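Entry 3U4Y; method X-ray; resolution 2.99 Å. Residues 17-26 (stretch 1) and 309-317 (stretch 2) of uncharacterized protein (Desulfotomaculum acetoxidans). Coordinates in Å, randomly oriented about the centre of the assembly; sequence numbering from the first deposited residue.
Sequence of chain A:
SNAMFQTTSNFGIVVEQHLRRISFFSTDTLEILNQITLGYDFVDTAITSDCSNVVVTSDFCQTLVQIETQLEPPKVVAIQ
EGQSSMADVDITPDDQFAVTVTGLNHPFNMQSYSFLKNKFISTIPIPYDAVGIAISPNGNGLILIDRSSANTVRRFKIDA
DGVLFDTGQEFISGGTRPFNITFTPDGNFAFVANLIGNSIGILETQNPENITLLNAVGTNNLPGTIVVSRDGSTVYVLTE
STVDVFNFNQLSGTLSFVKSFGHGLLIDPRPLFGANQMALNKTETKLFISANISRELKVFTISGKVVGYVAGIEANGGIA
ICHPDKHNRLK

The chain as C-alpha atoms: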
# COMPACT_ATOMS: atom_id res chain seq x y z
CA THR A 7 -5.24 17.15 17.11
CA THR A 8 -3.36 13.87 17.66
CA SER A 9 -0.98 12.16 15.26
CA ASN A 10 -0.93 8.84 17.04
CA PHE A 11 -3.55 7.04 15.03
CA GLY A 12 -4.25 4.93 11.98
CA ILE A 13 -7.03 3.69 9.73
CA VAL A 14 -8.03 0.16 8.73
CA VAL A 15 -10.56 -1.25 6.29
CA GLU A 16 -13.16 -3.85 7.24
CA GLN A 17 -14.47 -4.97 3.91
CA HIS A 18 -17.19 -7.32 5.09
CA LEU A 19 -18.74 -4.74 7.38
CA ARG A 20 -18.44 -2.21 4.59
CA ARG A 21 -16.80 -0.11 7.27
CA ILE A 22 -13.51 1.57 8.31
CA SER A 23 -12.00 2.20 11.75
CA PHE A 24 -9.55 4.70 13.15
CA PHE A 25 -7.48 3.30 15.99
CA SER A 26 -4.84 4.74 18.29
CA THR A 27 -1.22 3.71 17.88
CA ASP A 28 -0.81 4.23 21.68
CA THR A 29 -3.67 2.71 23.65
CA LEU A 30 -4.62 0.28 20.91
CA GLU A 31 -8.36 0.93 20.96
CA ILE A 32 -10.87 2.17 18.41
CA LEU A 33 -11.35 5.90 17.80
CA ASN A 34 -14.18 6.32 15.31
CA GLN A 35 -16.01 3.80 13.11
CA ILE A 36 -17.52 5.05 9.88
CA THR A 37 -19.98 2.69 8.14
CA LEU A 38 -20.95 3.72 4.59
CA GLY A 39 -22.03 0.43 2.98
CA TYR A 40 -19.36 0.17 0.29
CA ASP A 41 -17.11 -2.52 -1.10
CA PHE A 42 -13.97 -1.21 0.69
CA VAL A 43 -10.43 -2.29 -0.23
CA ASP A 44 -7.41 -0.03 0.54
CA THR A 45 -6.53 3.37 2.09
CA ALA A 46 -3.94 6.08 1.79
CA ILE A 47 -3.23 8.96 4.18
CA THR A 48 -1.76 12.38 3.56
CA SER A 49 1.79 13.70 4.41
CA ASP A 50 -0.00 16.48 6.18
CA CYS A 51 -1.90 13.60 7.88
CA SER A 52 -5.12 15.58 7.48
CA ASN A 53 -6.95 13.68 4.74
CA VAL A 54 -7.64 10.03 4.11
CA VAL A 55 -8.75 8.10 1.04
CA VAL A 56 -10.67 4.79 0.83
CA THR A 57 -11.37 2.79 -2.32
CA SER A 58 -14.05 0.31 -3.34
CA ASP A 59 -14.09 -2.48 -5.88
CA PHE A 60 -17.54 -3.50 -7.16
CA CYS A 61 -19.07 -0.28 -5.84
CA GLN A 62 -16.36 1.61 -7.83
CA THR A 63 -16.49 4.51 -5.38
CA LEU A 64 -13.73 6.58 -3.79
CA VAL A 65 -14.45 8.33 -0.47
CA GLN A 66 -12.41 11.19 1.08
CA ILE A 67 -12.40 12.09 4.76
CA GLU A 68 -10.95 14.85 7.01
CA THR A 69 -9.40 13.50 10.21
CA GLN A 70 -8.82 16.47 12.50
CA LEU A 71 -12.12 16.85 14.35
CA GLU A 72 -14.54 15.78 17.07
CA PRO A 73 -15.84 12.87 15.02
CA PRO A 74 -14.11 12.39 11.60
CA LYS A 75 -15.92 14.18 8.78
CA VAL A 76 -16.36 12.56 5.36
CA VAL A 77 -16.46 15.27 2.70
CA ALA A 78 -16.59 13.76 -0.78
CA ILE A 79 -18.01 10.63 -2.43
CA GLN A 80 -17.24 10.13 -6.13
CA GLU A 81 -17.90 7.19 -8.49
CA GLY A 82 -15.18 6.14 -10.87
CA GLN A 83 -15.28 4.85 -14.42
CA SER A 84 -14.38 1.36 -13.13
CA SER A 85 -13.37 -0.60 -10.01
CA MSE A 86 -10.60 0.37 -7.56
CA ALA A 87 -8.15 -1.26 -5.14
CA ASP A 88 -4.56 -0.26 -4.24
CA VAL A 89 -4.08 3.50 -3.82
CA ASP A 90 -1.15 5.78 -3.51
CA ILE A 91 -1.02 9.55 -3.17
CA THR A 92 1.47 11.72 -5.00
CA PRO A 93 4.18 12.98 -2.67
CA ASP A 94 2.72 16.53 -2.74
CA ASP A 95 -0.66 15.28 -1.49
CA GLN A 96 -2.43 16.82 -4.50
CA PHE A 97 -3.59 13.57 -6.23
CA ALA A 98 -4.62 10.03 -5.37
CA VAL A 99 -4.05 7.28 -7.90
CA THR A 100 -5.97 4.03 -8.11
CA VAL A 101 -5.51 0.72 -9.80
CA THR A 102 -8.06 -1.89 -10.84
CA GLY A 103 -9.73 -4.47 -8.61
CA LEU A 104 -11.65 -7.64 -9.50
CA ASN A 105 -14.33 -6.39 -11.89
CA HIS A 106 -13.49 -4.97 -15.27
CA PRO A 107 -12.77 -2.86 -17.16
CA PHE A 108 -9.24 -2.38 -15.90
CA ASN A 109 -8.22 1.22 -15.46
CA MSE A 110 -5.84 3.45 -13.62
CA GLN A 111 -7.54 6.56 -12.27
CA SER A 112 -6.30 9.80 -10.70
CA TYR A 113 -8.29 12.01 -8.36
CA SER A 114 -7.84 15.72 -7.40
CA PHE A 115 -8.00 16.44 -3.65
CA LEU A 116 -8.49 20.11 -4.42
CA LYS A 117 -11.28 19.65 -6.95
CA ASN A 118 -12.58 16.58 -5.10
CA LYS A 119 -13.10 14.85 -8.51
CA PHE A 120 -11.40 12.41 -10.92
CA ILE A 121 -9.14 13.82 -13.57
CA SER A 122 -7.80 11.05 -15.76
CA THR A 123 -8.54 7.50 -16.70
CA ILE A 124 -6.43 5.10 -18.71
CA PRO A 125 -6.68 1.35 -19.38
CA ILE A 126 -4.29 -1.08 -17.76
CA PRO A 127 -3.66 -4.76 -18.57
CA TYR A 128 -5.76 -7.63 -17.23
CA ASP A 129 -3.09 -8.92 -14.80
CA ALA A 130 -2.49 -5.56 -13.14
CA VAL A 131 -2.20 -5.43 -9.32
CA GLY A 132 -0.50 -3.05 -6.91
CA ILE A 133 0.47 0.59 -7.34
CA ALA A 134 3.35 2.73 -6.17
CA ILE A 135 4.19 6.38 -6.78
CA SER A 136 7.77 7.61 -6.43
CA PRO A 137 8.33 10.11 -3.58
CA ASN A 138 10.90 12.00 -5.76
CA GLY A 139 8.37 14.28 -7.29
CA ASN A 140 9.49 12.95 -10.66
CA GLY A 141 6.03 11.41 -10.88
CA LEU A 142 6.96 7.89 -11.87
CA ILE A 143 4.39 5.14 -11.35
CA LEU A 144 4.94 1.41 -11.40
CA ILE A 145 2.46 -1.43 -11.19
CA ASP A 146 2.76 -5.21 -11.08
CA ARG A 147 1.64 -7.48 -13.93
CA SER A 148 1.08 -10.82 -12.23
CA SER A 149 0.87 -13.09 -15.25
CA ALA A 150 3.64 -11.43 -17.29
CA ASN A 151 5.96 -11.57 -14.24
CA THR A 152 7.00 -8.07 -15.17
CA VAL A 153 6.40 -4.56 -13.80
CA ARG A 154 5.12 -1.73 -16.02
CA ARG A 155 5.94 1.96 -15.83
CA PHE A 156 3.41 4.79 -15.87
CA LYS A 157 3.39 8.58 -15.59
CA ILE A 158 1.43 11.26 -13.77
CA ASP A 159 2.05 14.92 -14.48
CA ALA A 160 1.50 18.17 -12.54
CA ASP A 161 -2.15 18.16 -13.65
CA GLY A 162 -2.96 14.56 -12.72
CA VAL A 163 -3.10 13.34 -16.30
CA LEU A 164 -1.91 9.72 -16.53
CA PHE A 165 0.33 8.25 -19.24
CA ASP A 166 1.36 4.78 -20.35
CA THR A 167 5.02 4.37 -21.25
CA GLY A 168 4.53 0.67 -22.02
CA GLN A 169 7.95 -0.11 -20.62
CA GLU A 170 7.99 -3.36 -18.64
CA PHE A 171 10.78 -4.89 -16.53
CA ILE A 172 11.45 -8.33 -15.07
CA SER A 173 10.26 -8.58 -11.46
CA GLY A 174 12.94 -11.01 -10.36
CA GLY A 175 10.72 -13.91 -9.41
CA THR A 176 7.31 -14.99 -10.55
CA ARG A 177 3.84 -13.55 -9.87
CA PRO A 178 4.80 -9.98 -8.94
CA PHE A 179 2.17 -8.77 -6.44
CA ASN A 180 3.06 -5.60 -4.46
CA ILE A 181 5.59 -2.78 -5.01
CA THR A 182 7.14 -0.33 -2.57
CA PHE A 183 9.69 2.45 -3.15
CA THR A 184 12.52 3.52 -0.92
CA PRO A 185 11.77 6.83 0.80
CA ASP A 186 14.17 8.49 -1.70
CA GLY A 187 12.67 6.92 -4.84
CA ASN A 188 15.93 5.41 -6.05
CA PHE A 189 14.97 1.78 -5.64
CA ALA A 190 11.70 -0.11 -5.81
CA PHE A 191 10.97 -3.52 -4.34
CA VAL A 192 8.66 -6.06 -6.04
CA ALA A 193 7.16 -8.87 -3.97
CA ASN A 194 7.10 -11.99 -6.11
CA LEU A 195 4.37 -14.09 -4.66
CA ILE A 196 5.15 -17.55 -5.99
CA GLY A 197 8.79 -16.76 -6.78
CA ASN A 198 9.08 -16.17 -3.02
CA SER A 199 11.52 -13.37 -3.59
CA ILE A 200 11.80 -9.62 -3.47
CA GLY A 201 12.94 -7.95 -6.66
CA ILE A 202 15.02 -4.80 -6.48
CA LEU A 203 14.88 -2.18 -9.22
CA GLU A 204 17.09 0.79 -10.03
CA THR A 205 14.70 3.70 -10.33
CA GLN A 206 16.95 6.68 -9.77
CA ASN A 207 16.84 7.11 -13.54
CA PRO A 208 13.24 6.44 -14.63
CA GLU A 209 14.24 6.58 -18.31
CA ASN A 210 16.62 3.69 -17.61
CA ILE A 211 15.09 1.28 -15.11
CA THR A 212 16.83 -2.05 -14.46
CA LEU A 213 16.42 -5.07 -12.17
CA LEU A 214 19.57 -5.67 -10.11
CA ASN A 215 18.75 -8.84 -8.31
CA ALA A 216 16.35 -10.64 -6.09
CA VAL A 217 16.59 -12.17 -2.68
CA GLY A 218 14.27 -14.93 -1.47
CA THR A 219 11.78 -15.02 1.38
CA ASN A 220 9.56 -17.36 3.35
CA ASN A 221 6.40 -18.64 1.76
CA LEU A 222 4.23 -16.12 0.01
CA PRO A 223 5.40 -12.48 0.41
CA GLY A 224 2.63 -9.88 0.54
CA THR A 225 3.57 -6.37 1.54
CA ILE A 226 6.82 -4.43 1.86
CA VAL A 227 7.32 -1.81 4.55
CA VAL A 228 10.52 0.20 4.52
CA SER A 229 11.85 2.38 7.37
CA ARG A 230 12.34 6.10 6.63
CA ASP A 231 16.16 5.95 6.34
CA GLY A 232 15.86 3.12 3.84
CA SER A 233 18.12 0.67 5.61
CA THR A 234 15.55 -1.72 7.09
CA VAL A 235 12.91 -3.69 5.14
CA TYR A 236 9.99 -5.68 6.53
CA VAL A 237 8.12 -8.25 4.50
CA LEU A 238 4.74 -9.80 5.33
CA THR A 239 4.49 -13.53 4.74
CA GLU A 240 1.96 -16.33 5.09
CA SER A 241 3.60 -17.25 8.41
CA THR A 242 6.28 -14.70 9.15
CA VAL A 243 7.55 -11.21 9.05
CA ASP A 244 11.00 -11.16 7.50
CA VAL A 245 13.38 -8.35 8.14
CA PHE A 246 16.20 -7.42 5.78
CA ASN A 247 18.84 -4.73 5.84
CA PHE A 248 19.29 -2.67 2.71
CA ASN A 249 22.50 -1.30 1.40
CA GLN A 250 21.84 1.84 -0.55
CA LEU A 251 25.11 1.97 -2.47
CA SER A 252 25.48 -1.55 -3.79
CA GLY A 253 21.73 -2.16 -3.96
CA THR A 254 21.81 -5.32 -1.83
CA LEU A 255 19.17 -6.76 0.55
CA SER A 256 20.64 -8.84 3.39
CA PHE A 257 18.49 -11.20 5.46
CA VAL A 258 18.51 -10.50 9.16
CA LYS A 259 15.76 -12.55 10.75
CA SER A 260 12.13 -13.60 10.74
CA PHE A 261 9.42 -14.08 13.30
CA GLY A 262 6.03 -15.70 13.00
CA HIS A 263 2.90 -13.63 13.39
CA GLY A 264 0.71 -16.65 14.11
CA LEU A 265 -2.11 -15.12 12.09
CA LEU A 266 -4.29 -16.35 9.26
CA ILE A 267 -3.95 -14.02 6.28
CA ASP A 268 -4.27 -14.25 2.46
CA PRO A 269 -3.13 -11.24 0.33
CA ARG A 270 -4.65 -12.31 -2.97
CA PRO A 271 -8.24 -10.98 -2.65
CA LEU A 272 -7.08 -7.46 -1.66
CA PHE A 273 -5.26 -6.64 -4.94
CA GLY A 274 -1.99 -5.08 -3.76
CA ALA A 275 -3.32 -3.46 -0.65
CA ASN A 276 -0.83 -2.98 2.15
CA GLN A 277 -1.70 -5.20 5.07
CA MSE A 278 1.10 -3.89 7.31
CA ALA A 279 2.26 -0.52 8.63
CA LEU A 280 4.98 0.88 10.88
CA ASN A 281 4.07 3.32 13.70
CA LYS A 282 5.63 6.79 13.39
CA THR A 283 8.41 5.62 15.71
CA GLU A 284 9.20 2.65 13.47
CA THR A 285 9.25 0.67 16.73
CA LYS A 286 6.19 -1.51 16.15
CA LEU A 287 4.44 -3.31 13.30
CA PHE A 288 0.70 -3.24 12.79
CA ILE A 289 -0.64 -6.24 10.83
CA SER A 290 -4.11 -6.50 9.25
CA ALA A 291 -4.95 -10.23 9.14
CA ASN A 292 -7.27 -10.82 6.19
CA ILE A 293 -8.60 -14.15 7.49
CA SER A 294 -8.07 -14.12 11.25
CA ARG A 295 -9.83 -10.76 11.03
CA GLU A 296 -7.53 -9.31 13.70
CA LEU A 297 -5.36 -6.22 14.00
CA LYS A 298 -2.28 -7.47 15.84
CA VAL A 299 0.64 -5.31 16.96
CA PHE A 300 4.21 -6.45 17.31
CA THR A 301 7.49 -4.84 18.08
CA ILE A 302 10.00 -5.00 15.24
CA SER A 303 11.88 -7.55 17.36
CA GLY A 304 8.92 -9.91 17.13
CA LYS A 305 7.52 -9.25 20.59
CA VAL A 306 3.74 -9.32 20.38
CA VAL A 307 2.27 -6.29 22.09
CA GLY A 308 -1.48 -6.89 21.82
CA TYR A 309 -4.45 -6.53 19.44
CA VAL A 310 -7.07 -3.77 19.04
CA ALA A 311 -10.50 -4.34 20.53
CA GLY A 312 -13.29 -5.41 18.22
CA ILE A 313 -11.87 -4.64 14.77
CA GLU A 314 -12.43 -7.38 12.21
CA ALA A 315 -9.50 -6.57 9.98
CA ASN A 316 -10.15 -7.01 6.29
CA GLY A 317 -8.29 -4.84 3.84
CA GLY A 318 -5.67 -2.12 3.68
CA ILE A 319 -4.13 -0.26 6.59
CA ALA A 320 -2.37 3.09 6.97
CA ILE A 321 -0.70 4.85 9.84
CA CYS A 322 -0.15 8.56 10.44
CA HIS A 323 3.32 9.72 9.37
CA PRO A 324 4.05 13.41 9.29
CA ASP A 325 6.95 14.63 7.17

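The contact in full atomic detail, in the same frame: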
# COMPACT_ATOMS: atom_id res chain seq x y z
N GLN A 17 -13.75 -4.87 5.16
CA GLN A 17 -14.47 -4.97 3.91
C GLN A 17 -15.86 -5.59 4.08
O GLN A 17 -16.81 -5.18 3.42
CB GLN A 17 -13.68 -5.78 2.90
CG GLN A 17 -14.34 -5.81 1.56
CD GLN A 17 -13.67 -6.75 0.61
OE1 GLN A 17 -13.88 -7.97 0.67
NE2 GLN A 17 -12.85 -6.20 -0.28
N HIS A 18 -15.95 -6.57 4.96
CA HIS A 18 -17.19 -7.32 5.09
C HIS A 18 -18.24 -6.57 5.89
O HIS A 18 -19.42 -6.90 5.84
CB HIS A 18 -16.93 -8.68 5.70
CG HIS A 18 -16.33 -8.63 7.07
ND1 HIS A 18 -15.19 -7.91 7.35
CD2 HIS A 18 -16.71 -9.21 8.23
CE1 HIS A 18 -14.90 -8.05 8.63
NE2 HIS A 18 -15.80 -8.84 9.19
N LEU A 19 -17.81 -5.56 6.64
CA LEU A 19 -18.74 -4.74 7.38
C LEU A 19 -19.00 -3.48 6.58
O LEU A 19 -19.79 -2.63 6.98
CB LEU A 19 -18.19 -4.38 8.76
CG LEU A 19 -17.79 -5.61 9.56
CD1 LEU A 19 -17.83 -5.34 11.05
CD2 LEU A 19 -18.70 -6.76 9.21
N ARG A 20 -18.35 -3.39 5.43
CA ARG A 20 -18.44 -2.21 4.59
C ARG A 20 -18.19 -0.98 5.46
O ARG A 20 -18.91 0.01 5.44
CB ARG A 20 -19.78 -2.21 3.86
CG ARG A 20 -20.00 -3.51 3.08
CD ARG A 20 -21.05 -3.35 2.00
NE ARG A 20 -20.93 -4.35 0.94
CZ ARG A 20 -21.50 -4.24 -0.26
NH1 ARG A 20 -22.21 -3.16 -0.54
NH2 ARG A 20 -21.35 -5.19 -1.17
N ARG A 21 -17.10 -1.06 6.22
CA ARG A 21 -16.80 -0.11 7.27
C ARG A 21 -15.30 0.24 7.27
O ARG A 21 -14.51 -0.40 6.57
CB ARG A 21 -17.22 -0.74 8.61
CG ARG A 21 -17.10 0.15 9.80
CD ARG A 21 -17.64 -0.53 11.04
NE ARG A 21 -16.80 -1.62 11.50
CZ ARG A 21 -17.01 -2.30 12.63
NH1 ARG A 21 -16.20 -3.28 12.99
NH2 ARG A 21 -18.03 -1.99 13.41
N ILE A 22 -14.91 1.26 8.04
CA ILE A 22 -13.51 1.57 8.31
C ILE A 22 -13.41 2.01 9.77
O ILE A 22 -14.36 2.52 10.33
CB ILE A 22 -13.00 2.73 7.45
CG1 ILE A 22 -13.27 4.05 8.16
CG2 ILE A 22 -13.64 2.72 6.09
CD1 ILE A 22 -13.28 5.24 7.24
N SER A 23 -12.24 1.81 10.37
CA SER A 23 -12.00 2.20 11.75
C SER A 23 -10.73 3.02 11.87
O SER A 23 -9.75 2.78 11.17
CB SER A 23 -11.84 0.98 12.65
OG SER A 23 -13.02 0.20 12.71
N PHE A 24 -10.74 3.99 12.77
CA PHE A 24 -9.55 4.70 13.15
C PHE A 24 -9.22 4.12 14.50
O PHE A 24 -10.11 3.84 15.29
CB PHE A 24 -9.84 6.18 13.28
CG PHE A 24 -10.07 6.85 11.97
CD1 PHE A 24 -9.02 7.34 11.23
CD2 PHE A 24 -11.34 7.02 11.48
CE1 PHE A 24 -9.24 7.99 10.02
CE2 PHE A 24 -11.56 7.66 10.27
CZ PHE A 24 -10.51 8.15 9.55
N PHE A 25 -7.93 3.91 14.75
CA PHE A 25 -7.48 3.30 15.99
C PHE A 25 -6.29 4.11 16.49
O PHE A 25 -5.60 4.78 15.71
CB PHE A 25 -7.10 1.84 15.74
CG PHE A 25 -6.02 1.67 14.73
CD1 PHE A 25 -4.72 1.37 15.13
CD2 PHE A 25 -6.27 1.84 13.38
CE1 PHE A 25 -3.70 1.23 14.19
CE2 PHE A 25 -5.26 1.70 12.44
CZ PHE A 25 -3.97 1.40 12.85
N SER A 26 -6.03 4.08 17.79
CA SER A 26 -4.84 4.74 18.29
C SER A 26 -3.66 3.78 18.29
O SER A 26 -3.76 2.64 18.74
CB SER A 26 -5.06 5.30 19.68
OG SER A 26 -4.31 4.57 20.64
N TYR A 309 -3.57 -6.85 20.57
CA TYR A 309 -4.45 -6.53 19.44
C TYR A 309 -5.39 -5.36 19.77
O TYR A 309 -5.48 -4.96 20.94
CB TYR A 309 -5.23 -7.77 18.97
CG TYR A 309 -6.31 -8.28 19.92
CD1 TYR A 309 -7.65 -8.32 19.53
CD2 TYR A 309 -5.99 -8.72 21.21
CE1 TYR A 309 -8.64 -8.79 20.40
CE2 TYR A 309 -6.98 -9.20 22.08
CZ TYR A 309 -8.31 -9.22 21.67
OH TYR A 309 -9.29 -9.69 22.52
N VAL A 310 -6.08 -4.81 18.77
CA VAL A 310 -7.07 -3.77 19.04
C VAL A 310 -8.45 -4.38 19.21
O VAL A 310 -8.83 -5.32 18.51
CB VAL A 310 -7.15 -2.67 17.95
CG1 VAL A 310 -5.88 -1.86 17.89
CG2 VAL A 310 -7.44 -3.29 16.62
N ALA A 311 -9.20 -3.83 20.16
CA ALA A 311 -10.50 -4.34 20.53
C ALA A 311 -11.53 -4.28 19.40
O ALA A 311 -11.76 -3.23 18.80
CB ALA A 311 -11.01 -3.54 21.69
N GLY A 312 -12.16 -5.40 19.13
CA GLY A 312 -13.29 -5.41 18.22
C GLY A 312 -13.14 -4.77 16.85
O GLY A 312 -14.06 -4.10 16.38
N ILE A 313 -12.00 -4.98 16.19
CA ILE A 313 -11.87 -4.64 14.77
C ILE A 313 -11.68 -5.94 14.01
O ILE A 313 -10.77 -6.71 14.31
CB ILE A 313 -10.65 -3.75 14.46
CG1 ILE A 313 -10.78 -2.36 15.06
CG2 ILE A 313 -10.48 -3.62 12.96
CD1 ILE A 313 -9.69 -1.41 14.60
N GLU A 314 -12.54 -6.18 13.03
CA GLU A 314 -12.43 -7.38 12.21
C GLU A 314 -11.65 -7.02 10.94
O GLU A 314 -12.22 -6.66 9.91
CB GLU A 314 -13.82 -7.93 11.91
CG GLU A 314 -14.64 -8.18 13.18
CD GLU A 314 -16.07 -8.66 12.90
OE1 GLU A 314 -16.79 -8.95 13.87
OE2 GLU A 314 -16.46 -8.75 11.71
N ALA A 315 -10.34 -7.09 11.04
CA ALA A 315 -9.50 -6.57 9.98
C ALA A 315 -9.85 -7.25 8.68
O ALA A 315 -10.14 -8.43 8.66
CB ALA A 315 -8.03 -6.77 10.33
N ASN A 316 -9.82 -6.48 7.60
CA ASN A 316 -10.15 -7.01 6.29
C ASN A 316 -9.87 -5.98 5.21
O ASN A 316 -10.77 -5.31 4.74
CB ASN A 316 -11.62 -7.40 6.29
CG ASN A 316 -11.95 -8.45 5.25
OD1 ASN A 316 -11.17 -8.75 4.35
ND2 ASN A 316 -13.14 -9.01 5.38
N GLY A 317 -8.62 -5.84 4.82
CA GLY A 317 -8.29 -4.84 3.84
C GLY A 317 -7.07 -4.03 4.24
O GLY A 317 -6.35 -4.38 5.18

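Residues 17-26 and 309-317 lie nearly 300 positions apart in sequence, yet they run side by side in opposite directions, so that Q17 faces N316 and F25 faces V310. The first stretch opens with a turn, in which R20 N makes a weak hydrogen bond of 3.1 Å to Q17 O, and then extends into a β-strand from R21 onward. The second stretch is largely irregular. Its main local feature is a type II β-turn from V310 to I313, with G312 at the position of positive phi (51°), a conformation that glycine adopts readily.

The two backbones do not pair along their length. They are closest at one end, where the CA atoms of Q17 and N316 are 5.3 Å apart, and there a single main-chain hydrogen bond joins them, from Q17 N to N316 O at 3.0 Å. Farther along, the CA atoms of S23 and I313 are 7.5 Å apart and those of F25 and V310 7.7 Å, a spacing that leaves room for side chains between the chains. G317 closes the second stretch with phi/psi of 134/-169, where a CB would be jammed against the carbonyl oxygen of N316; glycine avoids this conflict.

Around the backbone hydrogen bond the contact is mainly polar. The CA-to-CB bond of N316 points toward the first stretch, and its side chain packs beside that of Q17, with Q17 CB 4.0 Å from N316 CG. The amide of Q17 reaches past this contact, and its NE2 is hydrogen-bonded elsewhere in the structure. H18 starts out sideways, but with chi1 in the p well its imidazole swings back over the second stretch. There H18 NE2 donates a hydrogen bond to E314 OE2 at 2.6 Å, with the carboxylate oxygen at the ring edge, near the ring plane, where the nitrogen's hydrogen is directed. E314, whose CA-to-CB bond points toward the first stretch, has chi1 in the m well and chi2 trans (177°), so the chain runs out from CB and sets the carboxylate beside the imidazole. On its other nitrogen, H18 ND1 lies 3.0 Å from N316 ND2, so the histidine is lodged between two side chains of the second stretch. L19 adds a flank to the carboxylate, its CD1 3.7 Å from E314 OE2.

Toward the turn the character changes to apolar. I313 is buried, and although its CA-to-CB bond points sideways, its m, t rotamer brings CD1 to 3.8 Å from S23 CB and 4.3 Å from F25 CB. The small serine leaves space for this branched side chain, while its OG is hydrogen-bonded just outside the stretches. V310 completes the patch, with CG1 4.4 Å from F25 CD1. The phenyl group of F25 leads away from the second stretch after its CB has met I313. F24, between S23 and F25, whose CA-to-CB bonds point toward the second stretch, points away, as expected from the alternation along a strand. In all, 467 Å² is buried, with N316, E314, H18 and I313 contributing most.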